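Local coordinates for IMC sub-compartment protein ISP3 (Toxoplasma gondii, PDB 4CHJ) that is of unknown molecular function but is a PH-fold protein of an inner membrane complex sub-compartment, in a family critical for replication of the parasite, at residues A[34-39]-A[136-140]; A[47-51]-A[124-128]; A[64-69]-A[140-144]; A[86-92]-A[113-119]. One frame throughout, in Å; residues are numbered along the deposited sequence.

Contact 1 (A[34-39]-A[136-140]); sequences AFDNWM and CFVSF
Both segments are helical throughout and cross almost at right angles: the axes of 34-39 and 136-140 approach to 10.0 Å with a signed crossing angle of -84°, and the closest CA pair is Phe35 with Cys136 at 5.5 Å. Ala34 opens the contact through its backbone, its O lying 3.8 Å from Cys136 SG. Phe35, a t rotamer, leaves its helix sideways; its ring reaches over the second helix between Cys136 and Phe140. Its CE1 lies 3.4 Å from Cys136 O, near the ring plane, and 3.9 Å from Phe140 CB. Trp38, also t at chi1, points toward the partner and lays one indole face on Cys136: Cys136 CB stands 3.5 Å from the centroid of the Trp38 five-membered ring, a CH-pi contact. The far rim of the indole continues to Phe137, with CZ2 3.5 Å from Phe137 CD1, and to Phe140, with CZ3 3.6 Å from Phe140 CB. Met39 closes the row, its SD 4.4 Å from Phe140 CD1. Cys136 fits between Phe35 and Trp38, beside an aromatic cluster of Trp38, Phe137 and Phe140. The pairing packs an additional N-terminal helix, 32-44, across the C-terminal helix characteristic of the pleckstrin homology fold.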
loop_
_atom_site.group_PDB
_atom_site.type_symbol
_atom_site.label_atom_id
_atom_site.label_comp_id
_atom_site.label_asym_id
_atom_site.label_seq_id
_atom_site.Cartn_x
_atom_site.Cartn_y
_atom_site.Cartn_z
ATOM N N ALA A 34 7.903 -14.702 2.202
ATOM C CA ALA A 34 8.019 -13.288 2.495
ATOM C C ALA A 34 6.657 -12.644 2.645
ATOM O O ALA A 34 6.424 -11.917 3.597
ATOM C CB ALA A 34 8.814 -12.593 1.410
ATOM N N PHE A 35 5.741 -12.955 1.737
ATOM C CA PHE A 35 4.360 -12.451 1.848
ATOM C C PHE A 35 3.688 -12.883 3.146
ATOM O O PHE A 35 2.989 -12.081 3.795
ATOM C CB PHE A 35 3.487 -12.864 0.641
ATOM C CG PHE A 35 2.108 -12.267 0.681
ATOM C CD1 PHE A 35 1.892 -10.970 0.258
ATOM C CD2 PHE A 35 1.067 -12.950 1.265
ATOM C CE1 PHE A 35 0.647 -10.383 0.370
ATOM C CE2 PHE A 35 -0.186 -12.376 1.363
ATOM C CZ PHE A 35 -0.393 -11.089 0.921
ATOM N N ASP A 36 3.872 -14.156 3.509
ATOM C CA ASP A 36 3.217 -14.726 4.694
ATOM C C ASP A 36 3.698 -14.042 5.967
ATOM O O ASP A 36 2.905 -13.776 6.889
ATOM C CB ASP A 36 3.512 -16.230 4.796
ATOM C CG ASP A 36 2.735 -17.052 3.800
ATOM O OD1 ASP A 36 1.773 -16.534 3.196
ATOM O OD2 ASP A 36 3.094 -18.237 3.628
ATOM N N ASN A 37 5.011 -13.804 6.035
ATOM C CA ASN A 37 5.593 -12.985 7.109
ATOM C C ASN A 37 5.042 -11.528 7.120
ATOM O O ASN A 37 4.501 -11.062 8.121
ATOM C CB ASN A 37 7.113 -12.951 6.978
ATOM C CG ASN A 37 7.768 -12.126 8.077
ATOM O OD1 ASN A 37 7.615 -12.425 9.264
ATOM N ND2 ASN A 37 8.479 -11.066 7.688
ATOM N N TRP A 38 5.196 -10.828 6.001
ATOM C CA TRP A 38 4.564 -9.544 5.833
ATOM C C TRP A 38 3.121 -9.595 6.381
ATOM O O TRP A 38 2.760 -8.845 7.307
ATOM C CB TRP A 38 4.599 -9.122 4.359
ATOM C CG TRP A 38 4.129 -7.734 4.162
ATOM C CD1 TRP A 38 4.855 -6.592 4.321
ATOM C CD2 TRP A 38 2.809 -7.334 3.871
ATOM N NE1 TRP A 38 4.066 -5.501 4.129
ATOM C CE2 TRP A 38 2.795 -5.928 3.855
ATOM C CE3 TRP A 38 1.628 -8.027 3.599
ATOM C CZ2 TRP A 38 1.646 -5.200 3.564
ATOM C CZ3 TRP A 38 0.492 -7.308 3.324
ATOM C CH2 TRP A 38 0.506 -5.903 3.310
ATOM N N MET A 39 2.328 -10.535 5.891
ATOM C CA MET A 39 0.912 -10.570 6.233
ATOM C C MET A 39 0.674 -10.731 7.730
ATOM O O MET A 39 -0.237 -10.129 8.283
ATOM C CB MET A 39 0.212 -11.691 5.473
ATOM C CG MET A 39 -1.299 -11.657 5.589
ATOM S SD MET A 39 -2.029 -10.290 4.674
ATOM C CE MET A 39 -3.674 -10.281 5.371
ATOM N N CYS A 136 5.195 -6.798 -1.142
ATOM C CA CYS A 136 4.103 -7.534 -0.497
ATOM C C CYS A 136 2.826 -6.727 -0.405
ATOM O O CYS A 136 1.721 -7.266 -0.554
ATOM C CB CYS A 136 4.504 -7.976 0.911
ATOM S SG CYS A 136 5.769 -9.262 0.912
ATOM N N PHE A 137 2.949 -5.448 -0.077
ATOM C CA PHE A 137 1.767 -4.617 0.058
ATOM C C PHE A 137 1.147 -4.487 -1.322
ATOM O O PHE A 137 -0.069 -4.643 -1.497
ATOM C CB PHE A 137 2.155 -3.282 0.642
ATOM C CG PHE A 137 1.014 -2.359 0.845
ATOM C CD1 PHE A 137 0.028 -2.652 1.745
ATOM C CD2 PHE A 137 0.939 -1.166 0.133
ATOM C CE1 PHE A 137 -1.037 -1.794 1.922
ATOM C CE2 PHE A 137 -0.114 -0.296 0.325
ATOM C CZ PHE A 137 -1.094 -0.608 1.225
ATOM N N VAL A 138 2.002 -4.386 -2.333
ATOM C CA VAL A 138 1.531 -4.372 -3.715
ATOM C C VAL A 138 0.690 -5.643 -4.052
ATOM O O VAL A 138 -0.405 -5.555 -4.644
ATOM C CB VAL A 138 2.707 -4.181 -4.721
ATOM C CG1 VAL A 138 2.231 -4.362 -6.159
ATOM C CG2 VAL A 138 3.319 -2.792 -4.588
ATOM N N SER A 139 1.170 -6.805 -3.631
ATOM C CA SER A 139 0.479 -8.066 -3.921
ATOM C C SER A 139 -0.791 -8.171 -3.120
ATOM O O SER A 139 -1.802 -8.643 -3.620
ATOM C CB SER A 139 1.384 -9.248 -3.624
ATOM O OG SER A 139 2.355 -9.361 -4.642
ATOM N N PHE A 140 -0.752 -7.706 -1.879
ATOM C CA PHE A 140 -1.943 -7.711 -1.052
ATOM C C PHE A 140 -3.012 -6.820 -1.675
ATOM O O PHE A 140 -4.177 -7.193 -1.751
ATOM C CB PHE A 140 -1.598 -7.230 0.357
ATOM C CG PHE A 140 -2.789 -6.826 1.170
ATOM C CD1 PHE A 140 -3.757 -7.747 1.505
ATOM C CD2 PHE A 140 -2.941 -5.519 1.590
ATOM C CE1 PHE A 140 -4.856 -7.378 2.251
ATOM C CE2 PHE A 140 -4.037 -5.140 2.337
ATOM C CZ PHE A 140 -4.997 -6.072 2.667
#

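Contact 2 (A[47-51]-A[124-128]); sequences TMEVL and IAFSF
Glu49 and Ser127 form an antiparallel hydrogen-bonded pair, Glu49 N giving to Ser127 O at 3.0 Å and Ser127 N to Glu49 O at 2.8 Å, CA atoms 5.0 Å apart. Two residues further on, Leu51 N donates to Ala125 O at 2.8 Å. Between them Val50 and Phe126 make the non-hydrogen-bonded pair, CA to CA 4.6 Å. The extended segments run at 146°, strongly twisted. Glu49, Leu51, Ala125 and Ser127 share one face, where Leu51 CB meets Ala125 CB at 3.6 Å and Glu49 salt-bridges Arg57. On the other face Val50 CG2 touches Phe126 CE1 at 3.6 Å. Met48, with chi2 and chi3 both p, curls back so that its CE lies over the face of the Phe126 ring, 3.5 Å from the centroid, in a CH-pi contact, with CB 4.1 Å from Phe128 CE2. Phe126 and Phe128 both meet Phe137 of the C-terminal helix. The pairing joins strand 46-51 to strand 123-127, the first-to-last strand closure typical of the PH-domain beta barrel.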
loop_
_atom_site.group_PDB
_atom_site.type_symbol
_atom_site.label_atom_id
_atom_site.label_comp_id
_atom_site.label_asym_id
_atom_site.label_seq_id
_atom_site.Cartn_x
_atom_site.Cartn_y
_atom_site.Cartn_z
ATOM N N THR A 47 4.651 -1.025 11.528
ATOM C CA THR A 47 4.967 0.368 11.299
ATOM C C THR A 47 5.257 0.601 9.809
ATOM O O THR A 47 5.866 -0.256 9.149
ATOM C CB THR A 47 6.191 0.782 12.161
ATOM O OG1 THR A 47 5.751 1.146 13.480
ATOM C CG2 THR A 47 6.937 1.950 11.548
ATOM N N MET A 48 4.738 1.719 9.279
ATOM C CA MET A 48 5.118 2.239 7.961
ATOM C C MET A 48 4.984 3.772 7.959
ATOM O O MET A 48 4.783 4.384 9.016
ATOM C CB MET A 48 4.245 1.618 6.878
ATOM C CG MET A 48 2.828 1.326 7.345
ATOM S SD MET A 48 1.882 2.835 7.648
ATOM C CE MET A 48 1.777 3.455 5.964
ATOM N N GLU A 49 5.146 4.388 6.791
ATOM C CA GLU A 49 5.001 5.848 6.653
ATOM C C GLU A 49 3.987 6.207 5.593
ATOM O O GLU A 49 3.993 5.643 4.502
ATOM C CB GLU A 49 6.324 6.480 6.241
ATOM C CG GLU A 49 7.360 6.547 7.324
ATOM C CD GLU A 49 8.700 6.976 6.782
ATOM O OE1 GLU A 49 8.844 7.062 5.537
ATOM O OE2 GLU A 49 9.604 7.250 7.597
ATOM N N VAL A 50 3.195 7.233 5.874
ATOM C CA VAL A 50 2.301 7.795 4.880
ATOM C C VAL A 50 2.921 9.058 4.295
ATOM O O VAL A 50 3.232 9.997 5.019
ATOM C CB VAL A 50 0.946 8.159 5.500
ATOM C CG1 VAL A 50 0.077 8.892 4.493
ATOM C CG2 VAL A 50 0.249 6.913 6.013
ATOM N N LEU A 51 3.113 9.061 2.981
ATOM C CA LEU A 51 3.621 10.222 2.262
ATOM C C LEU A 51 2.553 11.283 2.049
ATOM O O LEU A 51 1.377 10.967 1.908
ATOM C CB LEU A 51 4.206 9.806 0.915
ATOM C CG LEU A 51 5.329 8.776 0.953
ATOM C CD1 LEU A 51 6.167 8.861 -0.310
ATOM C CD2 LEU A 51 6.189 8.975 2.189
ATOM N N ILE A 124 -2.970 7.707 -2.385
ATOM C CA ILE A 124 -2.273 7.687 -1.116
ATOM C C ILE A 124 -0.983 6.971 -1.344
ATOM O O ILE A 124 -0.924 6.052 -2.154
ATOM C CB ILE A 124 -3.073 6.918 -0.065
ATOM C CG1 ILE A 124 -4.539 7.415 -0.072
ATOM C CG2 ILE A 124 -2.419 7.073 1.307
ATOM C CD1 ILE A 124 -5.466 6.655 0.849
ATOM N N ALA A 125 0.059 7.394 -0.656
ATOM C CA ALA A 125 1.328 6.733 -0.773
ATOM C C ALA A 125 1.765 6.264 0.589
ATOM O O ALA A 125 1.797 7.067 1.551
ATOM C CB ALA A 125 2.368 7.663 -1.376
ATOM N N PHE A 126 2.051 4.950 0.670
ATOM C CA PHE A 126 2.733 4.331 1.817
ATOM C C PHE A 126 4.186 4.028 1.437
ATOM O O PHE A 126 4.461 3.581 0.339
ATOM C CB PHE A 126 2.045 3.009 2.190
ATOM C CG PHE A 126 0.674 3.175 2.800
ATOM C CD1 PHE A 126 0.165 4.436 3.108
ATOM C CD2 PHE A 126 -0.097 2.066 3.087
ATOM C CE1 PHE A 126 -1.084 4.575 3.684
ATOM C CE2 PHE A 126 -1.339 2.199 3.675
ATOM C CZ PHE A 126 -1.831 3.461 3.979
ATOM N N SER A 127 5.092 4.280 2.367
ATOM C CA SER A 127 6.479 3.911 2.238
ATOM C C SER A 127 6.822 2.838 3.284
ATOM O O SER A 127 6.502 2.979 4.474
ATOM C CB SER A 127 7.369 5.128 2.447
ATOM O OG SER A 127 8.732 4.778 2.267
ATOM N N PHE A 128 7.411 1.739 2.822
ATOM C CA PHE A 128 7.655 0.578 3.695
ATOM C C PHE A 128 9.119 0.457 3.991
ATOM O O PHE A 128 9.955 1.099 3.329
ATOM C CB PHE A 128 7.134 -0.716 3.059
ATOM C CG PHE A 128 5.642 -0.802 3.035
ATOM C CD1 PHE A 128 4.925 -0.229 1.989
ATOM C CD2 PHE A 128 4.951 -1.304 4.132
ATOM C CE1 PHE A 128 3.555 -0.232 2.005
ATOM C CE2 PHE A 128 3.577 -1.314 4.146
ATOM C CZ PHE A 128 2.879 -0.758 3.093
#

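Contact 3 (A[64-69]-A[140-144]); sequences IDRPKN and FLDDE
Apolar contact centres on Phe140, whose t side chain projects from the helix 140-144 toward Ile64 at the strand end. Ile64 CG2 lies 3.5 Å from Phe140 CZ, while Ile64 CD1 stands over the ring face, 4.0 Å from its centroid, in a CH-pi contact. Arg66 extends along the ring edge, with NE 4.2 Å from Phe140 CE1.

Among the charged groups, Arg66 NH2 and Glu144 OE2 form a long salt bridge at 3.9 Å, and Asp143 OD2 remains 4.5 Å from the same nitrogen; Glu144 OE1 has Lys147 as a salt-bridge partner.

The strand ends at Asp65, followed by a type I turn from Arg66 to Asn69, in which Asn69 N bonds to Arg66 O at 3.2 Å; Asp65 OD1 accepts from Lys68 N in an Asx motif. The backbones stay apart, with CA atoms 10.3 Å from Ile64 to Phe140 and 9.0 Å from Asn69 to Glu144. Side chains therefore bridge a beta-hairpin turn to the C-terminal helix that packs against the barrel of a PH fold.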
loop_
_atom_site.group_PDB
_atom_site.type_symbol
_atom_site.label_atom_id
_atom_site.label_comp_id
_atom_site.label_asym_id
_atom_site.label_seq_id
_atom_site.Cartn_x
_atom_site.Cartn_y
_atom_site.Cartn_z
ATOM N N ILE A 64 -4.012 -4.617 9.418
ATOM C CA ILE A 64 -4.919 -5.170 8.434
ATOM C C ILE A 64 -5.863 -6.145 9.126
ATOM O O ILE A 64 -5.419 -7.066 9.816
ATOM C CB ILE A 64 -4.153 -5.868 7.278
ATOM C CG1 ILE A 64 -3.059 -4.932 6.722
ATOM C CG2 ILE A 64 -5.117 -6.270 6.170
ATOM C CD1 ILE A 64 -2.315 -5.459 5.502
ATOM N N ASP A 65 -7.163 -5.942 8.947
ATOM C CA ASP A 65 -8.133 -6.948 9.341
ATOM C C ASP A 65 -8.799 -7.471 8.076
ATOM O O ASP A 65 -9.679 -6.822 7.516
ATOM C CB ASP A 65 -9.175 -6.341 10.278
ATOM C CG ASP A 65 -10.163 -7.365 10.794
ATOM O OD1 ASP A 65 -10.791 -8.056 9.966
ATOM O OD2 ASP A 65 -10.315 -7.479 12.027
ATOM N N ARG A 66 -8.348 -8.642 7.651
ATOM C CA ARG A 66 -8.894 -9.290 6.483
ATOM C C ARG A 66 -10.356 -9.664 6.666
ATOM O O ARG A 66 -11.145 -9.489 5.739
ATOM C CB ARG A 66 -8.060 -10.514 6.106
ATOM C CG ARG A 66 -6.820 -10.174 5.297
ATOM C CD ARG A 66 -6.278 -11.392 4.568
ATOM N NE ARG A 66 -6.339 -11.232 3.118
ATOM C CZ ARG A 66 -5.702 -12.015 2.256
ATOM N NH1 ARG A 66 -4.953 -13.015 2.694
ATOM N NH2 ARG A 66 -5.813 -11.798 0.953
ATOM N N PRO A 67 -10.750 -10.167 7.835
ATOM C CA PRO A 67 -12.172 -10.546 7.923
ATOM C C PRO A 67 -13.095 -9.347 7.778
ATOM O O PRO A 67 -14.143 -9.453 7.144
ATOM C CB PRO A 67 -12.311 -11.140 9.331
ATOM C CG PRO A 67 -10.970 -11.670 9.657
ATOM C CD PRO A 67 -10.105 -10.554 9.187
ATOM N N LYS A 68 -12.715 -8.224 8.374
ATOM C CA LYS A 68 -13.567 -7.043 8.386
ATOM C C LYS A 68 -13.427 -6.184 7.128
ATOM O O LYS A 68 -14.043 -5.132 7.025
ATOM C CB LYS A 68 -13.272 -6.203 9.627
ATOM C CG LYS A 68 -13.443 -6.946 10.938
ATOM C CD LYS A 68 -14.703 -6.503 11.655
ATOM C CE LYS A 68 -14.394 -5.954 13.037
ATOM N NZ LYS A 68 -15.532 -5.179 13.609
ATOM N N ASN A 69 -12.594 -6.627 6.194
ATOM C CA ASN A 69 -12.264 -5.848 5.006
ATOM C C ASN A 69 -11.954 -4.376 5.298
ATOM O O ASN A 69 -12.405 -3.468 4.580
ATOM C CB ASN A 69 -13.368 -5.991 3.944
ATOM C CG ASN A 69 -12.826 -6.470 2.591
ATOM O OD1 ASN A 69 -11.993 -7.394 2.520
ATOM N ND2 ASN A 69 -13.306 -5.851 1.510
ATOM N N PHE A 140 -0.752 -7.706 -1.879
ATOM C CA PHE A 140 -1.943 -7.711 -1.052
ATOM C C PHE A 140 -3.012 -6.820 -1.675
ATOM O O PHE A 140 -4.177 -7.193 -1.751
ATOM C CB PHE A 140 -1.598 -7.230 0.357
ATOM C CG PHE A 140 -2.789 -6.826 1.170
ATOM C CD1 PHE A 140 -3.757 -7.747 1.505
ATOM C CD2 PHE A 140 -2.941 -5.519 1.590
ATOM C CE1 PHE A 140 -4.856 -7.378 2.251
ATOM C CE2 PHE A 140 -4.037 -5.140 2.337
ATOM C CZ PHE A 140 -4.997 -6.072 2.667
ATOM N N LEU A 141 -2.596 -5.650 -2.143
ATOM C CA LEU A 141 -3.506 -4.707 -2.777
ATOM C C LEU A 141 -4.083 -5.299 -4.049
ATOM O O LEU A 141 -5.253 -5.112 -4.356
ATOM C CB LEU A 141 -2.797 -3.387 -3.083
ATOM C CG LEU A 141 -2.514 -2.476 -1.892
ATOM C CD1 LEU A 141 -2.019 -1.120 -2.361
ATOM C CD2 LEU A 141 -3.752 -2.328 -1.026
ATOM N N ASP A 142 -3.249 -6.012 -4.791
ATOM C CA ASP A 142 -3.669 -6.601 -6.046
ATOM C C ASP A 142 -4.788 -7.604 -5.826
ATOM O O ASP A 142 -5.748 -7.644 -6.587
ATOM C CB ASP A 142 -2.490 -7.298 -6.716
ATOM C CG ASP A 142 -2.249 -6.807 -8.119
ATOM O OD1 ASP A 142 -3.140 -6.989 -8.973
ATOM O OD2 ASP A 142 -1.166 -6.241 -8.372
ATOM N N ASP A 143 -4.668 -8.410 -4.779
ATOM C CA ASP A 143 -5.693 -9.394 -4.467
ATOM C C ASP A 143 -7.019 -8.735 -4.122
ATOM O O ASP A 143 -8.073 -9.188 -4.551
ATOM C CB ASP A 143 -5.244 -10.283 -3.310
ATOM C CG ASP A 143 -4.048 -11.131 -3.663
ATOM O OD1 ASP A 143 -3.859 -11.423 -4.857
ATOM O OD2 ASP A 143 -3.293 -11.504 -2.744
ATOM N N GLU A 144 -6.956 -7.658 -3.349
ATOM C CA GLU A 144 -8.157 -6.956 -2.908
ATOM C C GLU A 144 -8.868 -6.334 -4.077
ATOM O O GLU A 144 -10.078 -6.393 -4.175
ATOM C CB GLU A 144 -7.788 -5.879 -1.907
ATOM C CG GLU A 144 -7.223 -6.456 -0.630
ATOM C CD GLU A 144 -8.173 -7.459 0.021
ATOM O OE1 GLU A 144 -9.409 -7.303 -0.156
ATOM O OE2 GLU A 144 -7.683 -8.396 0.713
#

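Contact 4 (A[86-92]-A[113-119]); sequences DIAAVLY and VGFRLAS
Ile87 sets its CD1 against the Phe115 ring, 3.9 Å from CD2, and against Leu117 CD2 at 4.1 Å; Phe115, a p rotamer, continues inward to meet Phe126 edge-to-face and Leu141 of the C-terminal helix. Strands 87-91 and 113-117 run antiparallel at 165°, their axes 4.4 Å apart. Leu91 with Gly114 is a hydrogen-bonded pair: Leu91 N gives to Gly114 O at 2.6 Å, and the return bond from Gly114 N to Leu91 O is weak at 3.3 Å. Val90 and Phe115 follow as a non-hydrogen-bonded pair, CA to CA 4.3 Å. At Ala89 the register slips by one. Ala88 and Ala89 both face Arg116 in a classic beta bulge, where Arg116 O accepts from Ala88 N at 2.8 Å and weakly from Ala89 N at 3.4 Å, while Arg116 N gives to Ala89 O at 3.0 Å. On the face bearing Ala89 and Leu91, the Arg116 guanidinium comes close to both, NH1 3.5 Å from Ala89 CB and NH2 3.7 Å from Leu91 CD2. Asp86 ties down the turn after the second strand: its O accepts from Ala118 N at 3.1 Å and its OD2 from Ser119 OG at 2.6 Å. At the other end Tyr92 CE1 lies 4.0 Å from Val113 CG2. This is a bulged antiparallel pair in the second half of the PH-fold sheet, strands five and six of its seven.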
loop_
_atom_site.group_PDB
_atom_site.type_symbol
_atom_site.label_atom_id
_atom_site.label_comp_id
_atom_site.label_asym_id
_atom_site.label_seq_id
_atom_site.Cartn_x
_atom_site.Cartn_y
_atom_site.Cartn_z
ATOM N N ASP A 86 -12.911 -0.561 -0.937
ATOM C CA ASP A 86 -12.666 0.750 -1.529
ATOM C C ASP A 86 -11.502 0.820 -2.522
ATOM O O ASP A 86 -11.562 1.575 -3.482
ATOM C CB ASP A 86 -12.506 1.822 -0.450
ATOM C CG ASP A 86 -13.020 3.173 -0.899
ATOM O OD1 ASP A 86 -13.799 3.220 -1.869
ATOM O OD2 ASP A 86 -12.645 4.189 -0.282
ATOM N N ILE A 87 -10.458 0.025 -2.305
ATOM C CA ILE A 87 -9.239 0.168 -3.092
ATOM C C ILE A 87 -9.528 -0.061 -4.563
ATOM O O ILE A 87 -10.104 -1.071 -4.934
ATOM C CB ILE A 87 -8.191 -0.875 -2.668
ATOM C CG1 ILE A 87 -8.126 -0.993 -1.144
ATOM C CG2 ILE A 87 -6.833 -0.549 -3.264
ATOM C CD1 ILE A 87 -7.187 -0.011 -0.483
ATOM N N ALA A 88 -9.093 0.870 -5.404
ATOM C CA ALA A 88 -9.381 0.784 -6.829
ATOM C C ALA A 88 -8.154 0.551 -7.700
ATOM O O ALA A 88 -8.249 -0.050 -8.765
ATOM C CB ALA A 88 -10.117 2.033 -7.283
ATOM N N ALA A 89 -7.006 1.038 -7.251
ATOM C CA ALA A 89 -5.788 0.910 -8.032
ATOM C C ALA A 89 -4.539 0.858 -7.171
ATOM O O ALA A 89 -4.518 1.363 -6.057
ATOM C CB ALA A 89 -5.686 2.043 -9.038
ATOM N N VAL A 90 -3.496 0.254 -7.720
ATOM C CA VAL A 90 -2.193 0.221 -7.097
ATOM C C VAL A 90 -1.212 0.829 -8.079
ATOM O O VAL A 90 -1.218 0.491 -9.253
ATOM C CB VAL A 90 -1.780 -1.217 -6.747
ATOM C CG1 VAL A 90 -1.782 -2.085 -7.986
ATOM C CG2 VAL A 90 -0.424 -1.237 -6.072
ATOM N N LEU A 91 -0.393 1.763 -7.623
ATOM C CA LEU A 91 0.568 2.367 -8.525
ATOM C C LEU A 91 1.979 1.979 -8.137
ATOM O O LEU A 91 2.480 2.394 -7.105
ATOM C CB LEU A 91 0.400 3.878 -8.528
ATOM C CG LEU A 91 -1.058 4.300 -8.660
ATOM C CD1 LEU A 91 -1.305 5.636 -7.997
ATOM C CD2 LEU A 91 -1.481 4.329 -10.114
ATOM N N TYR A 92 2.607 1.174 -8.984
ATOM C CA TYR A 92 3.939 0.673 -8.713
ATOM C C TYR A 92 4.714 0.302 -9.970
ATOM O O TYR A 92 4.929 -0.867 -10.237
ATOM C CB TYR A 92 3.853 -0.525 -7.779
ATOM C CG TYR A 92 5.135 -0.822 -7.067
ATOM C CD1 TYR A 92 5.530 -0.076 -5.975
ATOM C CD2 TYR A 92 5.957 -1.847 -7.490
ATOM C CE1 TYR A 92 6.708 -0.343 -5.319
ATOM C CE2 TYR A 92 7.139 -2.122 -6.839
ATOM C CZ TYR A 92 7.507 -1.364 -5.756
ATOM O OH TYR A 92 8.677 -1.633 -5.110
ATOM N N VAL A 113 4.720 2.764 -2.265
ATOM C CA VAL A 113 3.573 2.264 -2.995
ATOM C C VAL A 113 2.421 3.242 -2.921
ATOM O O VAL A 113 2.046 3.686 -1.850
ATOM C CB VAL A 113 3.086 0.935 -2.414
ATOM C CG1 VAL A 113 2.070 0.298 -3.337
ATOM C CG2 VAL A 113 4.254 0.008 -2.163
ATOM N N GLY A 114 1.848 3.552 -4.071
ATOM C CA GLY A 114 0.734 4.466 -4.154
ATOM C C GLY A 114 -0.503 3.700 -4.537
ATOM O O GLY A 114 -0.418 2.713 -5.240
ATOM N N PHE A 115 -1.651 4.127 -4.043
ATOM C CA PHE A 115 -2.894 3.471 -4.394
ATOM C C PHE A 115 -4.022 4.475 -4.364
ATOM O O PHE A 115 -3.906 5.553 -3.781
ATOM C CB PHE A 115 -3.189 2.264 -3.494
ATOM C CG PHE A 115 -3.288 2.590 -2.034
ATOM C CD1 PHE A 115 -2.151 2.807 -1.295
ATOM C CD2 PHE A 115 -4.522 2.629 -1.392
ATOM C CE1 PHE A 115 -2.203 3.100 0.037
ATOM C CE2 PHE A 115 -4.598 2.962 -0.049
ATOM C CZ PHE A 115 -3.429 3.169 0.678
ATOM N N ARG A 116 -5.078 4.166 -5.090
ATOM C CA ARG A 116 -6.168 5.083 -5.211
ATOM C C ARG A 116 -7.451 4.479 -4.632
ATOM O O ARG A 116 -7.730 3.281 -4.821
ATOM C CB ARG A 116 -6.353 5.442 -6.669
ATOM C CG ARG A 116 -7.348 6.567 -6.883
ATOM C CD ARG A 116 -7.478 6.867 -8.354
ATOM N NE ARG A 116 -6.161 7.103 -8.945
ATOM C CZ ARG A 116 -5.595 6.326 -9.868
ATOM N NH1 ARG A 116 -6.234 5.259 -10.335
ATOM N NH2 ARG A 116 -4.398 6.644 -10.352
ATOM N N LEU A 117 -8.217 5.320 -3.932
ATOM C CA LEU A 117 -9.514 4.949 -3.388
ATOM C C LEU A 117 -10.667 5.367 -4.321
ATOM O O LEU A 117 -10.689 6.488 -4.838
ATOM C CB LEU A 117 -9.707 5.618 -2.043
ATOM C CG LEU A 117 -8.644 5.365 -0.971
ATOM C CD1 LEU A 117 -9.007 6.126 0.285
ATOM C CD2 LEU A 117 -8.498 3.893 -0.662
ATOM N N ALA A 118 -11.644 4.470 -4.467
ATOM C CA ALA A 118 -12.781 4.638 -5.358
ATOM C C ALA A 118 -13.704 5.730 -4.869
ATOM O O ALA A 118 -14.305 6.451 -5.678
ATOM C CB ALA A 118 -13.557 3.328 -5.451
ATOM N N SER A 119 -13.828 5.828 -3.547
ATOM C CA SER A 119 -14.819 6.696 -2.905
ATOM C C SER A 119 -14.424 8.151 -3.002
ATOM O O SER A 119 -15.246 9.010 -3.307
ATOM C CB SER A 119 -14.934 6.344 -1.426
ATOM O OG SER A 119 -13.679 6.533 -0.778
#

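From the N terminus, helix 32-44 enters contact 1, which joins it to the C-terminal helix 131-149 and so closes the longest loop of the four. Strand 46-51 comes next and pairs with strand 123-127 in contact 2, all within that loop. Contact 3 starts further on, at the end of strand 57-65 and the turn that follows it, and ends on helix 131-149; it therefore crosses contact 2 while ending beside contact 1, with Phe140 common to both. Contact 4 closes the shortest loop, inside all the others. Strand 113-117 bonds to strand 123-127, so contacts 2 and 4 continue one sheet, and Phe137, Val138 and Leu141 pack the helix onto it.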